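Side-chain contacts in bacteriorhodopsin (Nanosalina sp., PDB 6EYU), which is a retinal-binding membrane protein of the xenorhodopsin group that pumps protons inward across the cell membrane: residues L135-L138 against G139-Y142; L83-L86 against A87-L90. All coordinates share one frame; numbering follows the deposited sequence.

Interaction 1 (L135-L138 against G139-Y142). With MUN ([(2~{S})-2,3-bis(oxidanyl)propyl] (~{E})-undec-2-enoate), chain B; MUN ([(2~{S})-2,3-bis(oxidanyl)propyl] (~{E})-undec-2-enoate), chain V.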
ATOM      1  N   LEU A 135      16.218  11.489  11.034  1.00 64.40           N
ATOM      2  CA  LEU A 135      16.873  11.879   9.791  1.00 64.44           C
ATOM      3  C   LEU A 135      15.843  12.061   8.682  1.00 60.73           C
ATOM      4  O   LEU A 135      15.721  13.142   8.106  1.00 59.02           O
ATOM      5  CB  LEU A 135      17.901  10.825   9.376  1.00 65.56           C
ATOM      6  CG  LEU A 135      19.368  11.209   9.580  1.00 68.42           C
ATOM      7  CD1 LEU A 135      19.512  12.213  10.713  1.00 66.67           C
ATOM      8  CD2 LEU A 135      20.209   9.970   9.848  1.00 72.11           C
ATOM      9  N   LEU A 136      15.053  11.020   8.440  1.00 55.72           N
ATOM     10  CA  LEU A 136      14.061  11.042   7.375  1.00 56.75           C
ATOM     11  C   LEU A 136      13.136  12.244   7.525  1.00 60.97           C
ATOM     12  O   LEU A 136      12.825  12.924   6.547  1.00 62.62           O
ATOM     13  CB  LEU A 136      13.242   9.751   7.388  1.00 59.57           C
ATOM     14  CG  LEU A 136      13.925   8.556   6.720  1.00 54.59           C
ATOM     15  CD1 LEU A 136      13.100   7.291   6.894  1.00 55.92           C
ATOM     16  CD2 LEU A 136      14.169   8.845   5.247  1.00 53.18           C
ATOM     17  N   LEU A 137      12.745  12.533   8.762  1.00 58.43           N
ATOM     18  CA  LEU A 137      11.803  13.613   9.028  1.00 59.12           C
ATOM     19  C   LEU A 137      12.438  14.968   8.728  1.00 64.23           C
ATOM     20  O   LEU A 137      11.774  15.875   8.227  1.00 66.89           O
ATOM     21  CB  LEU A 137      11.334  13.569  10.484  1.00 57.99           C
ATOM     22  CG  LEU A 137      10.421  14.724  10.899  1.00 59.88           C
ATOM     23  CD1 LEU A 137       9.167  14.748  10.038  1.00 60.79           C
ATOM     24  CD2 LEU A 137      10.061  14.625  12.373  1.00 61.40           C
ATOM     25  N   LEU A 138      13.743  15.070   8.957  1.00 61.24           N
ATOM     26  CA  LEU A 138      14.490  16.266   8.585  1.00 59.75           C
ATOM     27  C   LEU A 138      14.659  16.349   7.072  1.00 58.11           C
ATOM     28  O   LEU A 138      14.670  17.439   6.499  1.00 56.40           O
ATOM     29  CB  LEU A 138      15.861  16.271   9.266  1.00 61.28           C
ATOM     30  CG  LEU A 138      15.831  16.348  10.793  1.00 64.48           C
ATOM     31  CD1 LEU A 138      17.222  16.140  11.372  1.00 66.21           C
ATOM     32  CD2 LEU A 138      15.251  17.678  11.253  1.00 65.31           C
ATOM     33  N   GLY A 139      14.666  15.192   6.419  1.00 57.25           N
ATOM     34  CA  GLY A 139      14.440  15.124   4.979  1.00 59.27           C
ATOM     35  C   GLY A 139      13.117  15.749   4.582  1.00 61.18           C
ATOM     36  O   GLY A 139      13.052  16.548   3.649  1.00 59.90           O
ATOM     37  N   VAL A 140      12.060  15.389   5.303  1.00 56.98           N
ATOM     38  CA  VAL A 140      10.722  15.884   5.003  1.00 58.46           C
ATOM     39  C   VAL A 140      10.650  17.396   5.191  1.00 57.74           C
ATOM     40  O   VAL A 140      10.285  18.127   4.272  1.00 56.72           O
ATOM     41  CB  VAL A 140       9.666  15.220   5.906  1.00 57.42           C
ATOM     42  CG1 VAL A 140       8.370  16.018   5.884  1.00 56.33           C
ATOM     43  CG2 VAL A 140       9.423  13.784   5.468  1.00 54.82           C
ATOM     44  N   VAL A 141      11.026  17.861   6.378  1.00 58.38           N
ATOM     45  CA  VAL A 141      11.061  19.291   6.655  1.00 62.42           C
ATOM     46  C   VAL A 141      11.858  20.015   5.578  1.00 61.87           C
ATOM     47  O   VAL A 141      11.482  21.100   5.137  1.00 59.97           O
ATOM     48  CB  VAL A 141      11.704  19.588   8.022  1.00 61.26           C
ATOM     49  CG1 VAL A 141      11.856  21.089   8.217  1.00 62.84           C
ATOM     50  CG2 VAL A 141      10.878  18.977   9.142  1.00 65.56           C
ATOM     51  N   TYR A 142      12.998  19.441   5.211  1.00 62.08           N
ATOM     52  CA  TYR A 142      13.832  20.007   4.160  1.00 64.74           C
ATOM     53  C   TYR A 142      13.031  20.174   2.874  1.00 61.87           C
ATOM     54  O   TYR A 142      12.941  21.274   2.327  1.00 68.31           O
ATOM     55  CB  TYR A 142      15.044  19.112   3.901  1.00 68.44           C
ATOM     56  CG  TYR A 142      15.740  19.407   2.594  1.00 68.85           C
ATOM     57  CD1 TYR A 142      16.467  20.579   2.430  1.00 70.86           C
ATOM     58  CD2 TYR A 142      15.471  18.647   1.464  1.00 66.84           C
ATOM     59  CE1 TYR A 142      17.020  20.912   1.209  1.00 73.17           C
ATOM     60  CE2 TYR A 142      16.014  18.974   0.236  1.00 74.55           C
ATOM     61  CZ  TYR A 142      16.798  20.102   0.116  1.00 79.27           C
ATOM     62  OH  TYR A 142      17.355  20.424  -1.099  1.00 89.09           O
TER
HETATM   63  CAP MUN B 320      17.798  21.126  10.801  1.00 94.18           C
HETATM   64  CAO MUN B 320      17.377  21.613   9.413  1.00105.36           C
HETATM   65  CAN MUN B 320      16.712  20.465   8.651  1.00 89.59           C
HETATM   66  CAM MUN B 320      15.752  21.038   7.606  1.00 77.92           C
HETATM   67  CAK MUN B 320      16.534  21.907   6.621  1.00 77.72           C
HETATM   68  CAH MUN B 320      15.898  23.297   6.529  1.00 79.77           C
HETATM   69  CAF MUN B 320      16.203  23.893   5.149  1.00 76.17           C
HETATM   70  CAC MUN B 320      15.563  25.252   4.832  1.00 91.30           C
HETATM   71  CAA MUN B 320      16.209  26.030   3.681  1.00104.56           C
HETATM   72  OAD MUN B 320      17.068  25.504   2.972  1.00131.57           O
HETATM   73  OAB MUN B 320      15.622  27.224   3.391  1.00109.81           O
HETATM   74  CAE MUN B 320      16.375  27.892   2.372  1.00105.29           C
HETATM   75  CAG MUN B 320      15.423  28.465   1.319  1.00112.02           C
HETATM   76  OAJ MUN B 320      14.994  29.768   1.724  1.00117.20           O
HETATM   77  CAI MUN B 320      16.147  28.561  -0.026  1.00105.46           C
HETATM   78  OAL MUN B 320      15.437  29.455  -0.888  1.00102.37           O
HETATM   79  CAQ MUN V 319      14.245  12.027   1.701  1.00 62.85           C
HETATM   80  CAP MUN V 319      14.158  13.433   1.105  1.00 71.19           C
HETATM   81  CAO MUN V 319      15.260  13.613   0.058  1.00 79.08           C
HETATM   82  CAN MUN V 319      14.635  14.070  -1.262  1.00 78.33           C
HETATM   83  CAM MUN V 319      15.650  14.892  -2.065  1.00 84.53           C
HETATM   84  CAK MUN V 319      15.096  15.136  -3.471  1.00 85.44           C
HETATM   85  CAH MUN V 319      15.941  16.184  -4.207  1.00 96.05           C
HETATM   86  CAF MUN V 319      16.070  17.456  -3.359  1.00 98.05           C
HETATM   87  CAC MUN V 319      15.465  18.753  -3.975  1.00 92.54           C
HETATM   88  CAA MUN V 319      15.538  18.871  -5.523  1.00 99.90           C
HETATM   89  OAD MUN V 319      15.483  17.860  -6.223  1.00116.52           O
HETATM   90  OAB MUN V 319      15.306  20.130  -5.991  1.00 90.94           O
HETATM   91  CAE MUN V 319      15.162  20.133  -7.414  1.00 97.71           C
HETATM   92  CAG MUN V 319      15.001  21.574  -7.907  1.00100.21           C
HETATM   93  OAJ MUN V 319      15.728  22.455  -7.048  1.00119.62           O
HETATM   94  CAI MUN V 319      15.540  21.694  -9.335  1.00105.75           C
HETATM   95  OAL MUN V 319      15.822  23.067  -9.624  1.00110.08           O
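Leu137 and Val140 supply the apolar contact between side chains here, three residues apart on one helix. Leu137 CD1 lies 4.2 Å from Val140 CB, where the two side chains cross at a slant. Leu137 reaches this place because its CG stands anti to the backbone N (chi1 176°), and its end swings back toward the following turn.

The backbone bonds are those of a regular alpha-helix, each from residue i+4 to residue i. Val141 N gives the shortest, 2.8 Å to Leu137 O, the N-H nearly straight (172°) and the donor tilted slightly from the carbonyl plane. Tyr142 N lies 2.9 Å from Leu138 O but well above the plane of that carbonyl. Gly139 N to Leu135 O and Val140 N to Leu136 O complete the set.

Lipid packs along the outer side. Val141 CG1 lies 3.9 Å from CAM of the chain B monoacylglycerol, whose tail also passes Leu138. CAF of the second lipid, chain V, sits at the edge of the Tyr142 ring and in its plane, 3.9 Å from CE2, and the ring's OH is 3.8 Å from CAC of that lipid.

The inner side of helix 128-145 is protein: Val140 leans on Leu107 and Ala110 of helix 101-124, and Leu137 touches Leu175 and Pro178 of helix 157-183 as well as retinal. Leu136 packs on Phe49 of the second subunit.

Interaction 2 (L83-L86 against A87-L90); sequences LILL and ALGL. With MUN ([(2~{S})-2,3-bis(oxidanyl)propyl] (~{E})-undec-2-enoate), chain O; MUN ([(2~{S})-2,3-bis(oxidanyl)propyl] (~{E})-undec-2-enoate), chain M.
Ile84 O is gripped twice, by Leu88 N at 3.2 Å and by the hydroxyl of Tyr216. Gly89 N donates to Leu85 O over 2.7 Å, the shortest of four helical bonds joining successive turns, with an N-H angle of 173°, and Leu86 O receives Leu90 N at 2.8 Å.

Leu86 and Leu90 lie side by side and point the same way, Leu86 CG being 4.0 Å from Leu90 CD1. Their first torsions differ: CG of Leu86 is anti to its own N (chi1 -173°), whereas that of Leu90 lies beside N (chi1 -71°), which sets Leu90 CG 3.1 Å beyond Leu86 O. Around the helix, Leu85 CD2 and Leu88 CD2 make a looser contact of 4.3 Å.

Two monoacylglycerols border the leucine ridge. Leu83 CD1 packs 3.7 Å from CAO in the tail of the chain O lipid, and Leu86 CD2 rests 3.6 Å from the ester oxygen OAB of the chain M lipid. Putting an alanine at Leu86 would probably open a gap between this helix and the chain M lipid and take the support from one side of Leu90.

Leu88 and Ile84 face helix 157-183, and Ile84 also touches retinal and Lys213. A transmembrane helix with lipid along one flank and the chromophore pocket on another is characteristic of the seven-helix microbial rhodopsin fold.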
ATOM      1  N   LEU A  83      -0.927  11.436   3.760  1.00 57.39           N
ATOM      2  CA  LEU A  83      -2.046  12.151   3.158  1.00 59.65           C
ATOM      3  C   LEU A  83      -2.013  13.623   3.549  1.00 56.90           C
ATOM      4  O   LEU A  83      -2.125  14.505   2.697  1.00 58.94           O
ATOM      5  CB  LEU A  83      -3.372  11.526   3.593  1.00 66.45           C
ATOM      6  CG  LEU A  83      -3.657  10.139   3.015  1.00 72.61           C
ATOM      7  CD1 LEU A  83      -4.974   9.596   3.550  1.00 69.87           C
ATOM      8  CD2 LEU A  83      -3.670  10.187   1.495  1.00 75.87           C
ATOM      9  N   ILE A  84      -1.796  13.882   4.833  1.00 54.83           N
ATOM     10  CA  ILE A  84      -1.526  15.232   5.308  1.00 59.28           C
ATOM     11  C   ILE A  84      -0.511  15.929   4.406  1.00 56.08           C
ATOM     12  O   ILE A  84      -0.694  17.089   4.034  1.00 56.18           O
ATOM     13  CB  ILE A  84      -0.988  15.219   6.752  1.00 56.38           C
ATOM     14  CG1 ILE A  84      -2.145  15.090   7.743  1.00 55.57           C
ATOM     15  CG2 ILE A  84      -0.190  16.483   7.032  1.00 57.01           C
ATOM     16  CD1 ILE A  84      -1.756  14.441   9.054  1.00 55.82           C
ATOM     17  N   LEU A  85       0.491  15.178   3.961  1.00 54.85           N
ATOM     18  CA  LEU A  85       1.573  15.745   3.164  1.00 53.58           C
ATOM     19  C   LEU A  85       1.174  15.851   1.696  1.00 55.38           C
ATOM     20  O   LEU A  85       1.523  16.817   1.019  1.00 55.31           O
ATOM     21  CB  LEU A  85       2.836  14.893   3.299  1.00 53.88           C
ATOM     22  CG  LEU A  85       3.569  15.011   4.636  1.00 58.63           C
ATOM     23  CD1 LEU A  85       4.906  14.289   4.576  1.00 62.34           C
ATOM     24  CD2 LEU A  85       3.763  16.471   5.016  1.00 59.24           C
ATOM     25  N   LEU A  86       0.441  14.855   1.207  1.00 55.84           N
ATOM     26  CA  LEU A  86      -0.193  14.951  -0.103  1.00 53.25           C
ATOM     27  C   LEU A  86      -0.936  16.276  -0.232  1.00 53.23           C
ATOM     28  O   LEU A  86      -0.802  16.979  -1.233  1.00 53.51           O
ATOM     29  CB  LEU A  86      -1.168  13.790  -0.313  1.00 58.48           C
ATOM     30  CG  LEU A  86      -1.771  13.706  -1.716  1.00 58.27           C
ATOM     31  CD1 LEU A  86      -0.671  13.637  -2.765  1.00 57.99           C
ATOM     32  CD2 LEU A  86      -2.704  12.511  -1.836  1.00 55.62           C
ATOM     33  N   ALA A  87      -1.709  16.613   0.794  1.00 53.60           N
ATOM     34  CA  ALA A  87      -2.465  17.858   0.811  1.00 55.45           C
ATOM     35  C   ALA A  87      -1.526  19.057   0.715  1.00 58.16           C
ATOM     36  O   ALA A  87      -1.748  19.968  -0.081  1.00 59.74           O
ATOM     37  CB  ALA A  87      -3.301  17.944   2.080  1.00 54.61           C
ATOM     38  N   LEU A  88      -0.537  19.094   1.602  1.00 55.24           N
ATOM     39  CA  LEU A  88       0.495  20.124   1.560  1.00 58.16           C
ATOM     40  C   LEU A  88       1.086  20.228   0.158  1.00 60.54           C
ATOM     41  O   LEU A  88       1.112  21.305  -0.438  1.00 68.10           O
ATOM     42  CB  LEU A  88       1.601  19.796   2.566  1.00 62.03           C
ATOM     43  CG  LEU A  88       2.348  20.979   3.188  1.00 60.34           C
ATOM     44  CD1 LEU A  88       1.501  22.242   3.168  1.00 62.46           C
ATOM     45  CD2 LEU A  88       2.772  20.638   4.608  1.00 60.06           C
ATOM     46  N   GLY A  89       1.540  19.096  -0.371  1.00 55.65           N
ATOM     47  CA  GLY A  89       2.152  19.058  -1.694  1.00 57.38           C
ATOM     48  C   GLY A  89       1.233  19.612  -2.763  1.00 57.35           C
ATOM     49  O   GLY A  89       1.648  20.418  -3.597  1.00 58.93           O
ATOM     50  N   LEU A  90      -0.025  19.186  -2.733  1.00 60.09           N
ATOM     51  CA  LEU A  90      -0.989  19.569  -3.755  1.00 66.69           C
ATOM     52  C   LEU A  90      -1.357  21.041  -3.626  1.00 64.61           C
ATOM     53  O   LEU A  90      -1.497  21.748  -4.624  1.00 65.45           O
ATOM     54  CB  LEU A  90      -2.245  18.705  -3.644  1.00 64.53           C
ATOM     55  CG  LEU A  90      -2.029  17.261  -4.090  1.00 63.18           C
ATOM     56  CD1 LEU A  90      -3.344  16.501  -4.151  1.00 64.03           C
ATOM     57  CD2 LEU A  90      -1.325  17.242  -5.437  1.00 67.50           C
TER
HETATM   58  CAR MUN O 312      -5.708   4.310   2.217  1.00 77.02           C
HETATM   59  CAQ MUN O 312      -7.100   4.891   2.471  1.00 67.22           C
HETATM   60  CAP MUN O 312      -7.354   6.029   1.483  1.00 65.99           C
HETATM   61  CAO MUN O 312      -6.062   6.820   1.287  1.00 80.07           C
HETATM   62  CAN MUN O 312      -6.056   7.429  -0.114  1.00 77.74           C
HETATM   63  CAM MUN O 312      -7.498   7.628  -0.578  1.00 76.09           C
HETATM   64  CAK MUN O 312      -7.660   9.059  -1.087  1.00 81.55           C
HETATM   65  CAH MUN O 312      -6.469   9.395  -1.984  1.00 80.06           C
HETATM   66  CAF MUN O 312      -6.945  10.226  -3.177  1.00 73.42           C
HETATM   67  CAC MUN O 312      -6.071  11.439  -3.498  1.00 76.60           C
HETATM   68  CAA MUN O 312      -6.559  12.313  -4.653  1.00 93.80           C
HETATM   69  OAD MUN O 312      -7.730  12.272  -5.030  1.00101.00           O
HETATM   70  OAB MUN O 312      -5.613  13.125  -5.196  1.00 96.57           O
HETATM   71  CAE MUN O 312      -5.282  12.649  -6.501  1.00103.00           C
HETATM   72  CAG MUN O 312      -5.587  13.740  -7.530  1.00103.12           C
HETATM   73  OAJ MUN O 312      -4.589  14.761  -7.451  1.00118.63           O
HETATM   74  CAI MUN O 312      -5.584  13.130  -8.932  1.00 98.27           C
HETATM   75  OAL MUN O 312      -5.562  14.177  -9.906  1.00104.23           O
HETATM   76  CAN MUN M 310       0.644   5.453   1.673  1.00105.12           C
HETATM   77  CAM MUN M 310      -0.611   6.305   1.478  1.00109.26           C
HETATM   78  CAK MUN M 310      -0.784   6.631  -0.008  1.00113.47           C
HETATM   79  CAH MUN M 310      -2.244   6.396  -0.404  1.00107.94           C
HETATM   80  CAF MUN M 310      -2.508   6.898  -1.829  1.00 95.78           C
HETATM   81  CAC MUN M 310      -2.005   8.304  -2.177  1.00100.49           C
HETATM   82  CAA MUN M 310      -1.938   8.621  -3.675  1.00125.39           C
HETATM   83  OAD MUN M 310      -2.399   7.835  -4.506  1.00137.72           O
HETATM   84  OAB MUN M 310      -1.511   9.877  -3.981  1.00138.31           O
HETATM   85  CAE MUN M 310      -0.790   9.848  -5.217  1.00125.58           C
HETATM   86  CAG MUN M 310      -1.465  10.776  -6.230  1.00111.23           C
HETATM   87  OAJ MUN M 310      -2.505  11.514  -5.584  1.00121.10           O
HETATM   88  CAI MUN M 310      -0.429  11.747  -6.802  1.00 96.05           C
HETATM   89  OAL MUN M 310      -0.954  12.367  -7.979  1.00 88.83           O

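Interaction 2 comes first along the chain, on helix 72-93, and interaction 1 follows on helix 128-145, with helix 101-124 between them in sequence. Their centres are 15 Å apart, yet the two helices touch directly where Val140 CG1 packs 4.1 Å from Leu85 CD1. Leu107 of helix 101-124 adds a second connection, since both Leu85 and Val140 lean on it. Each contact also gives one residue to the retinal pocket, Ile84 from 83-86 and Leu137 from 135-138. The two helices therefore join lipid-bordered surfaces to the chromophore site within the same helical bundle, and interaction 2 is the more deeply buried of the pair.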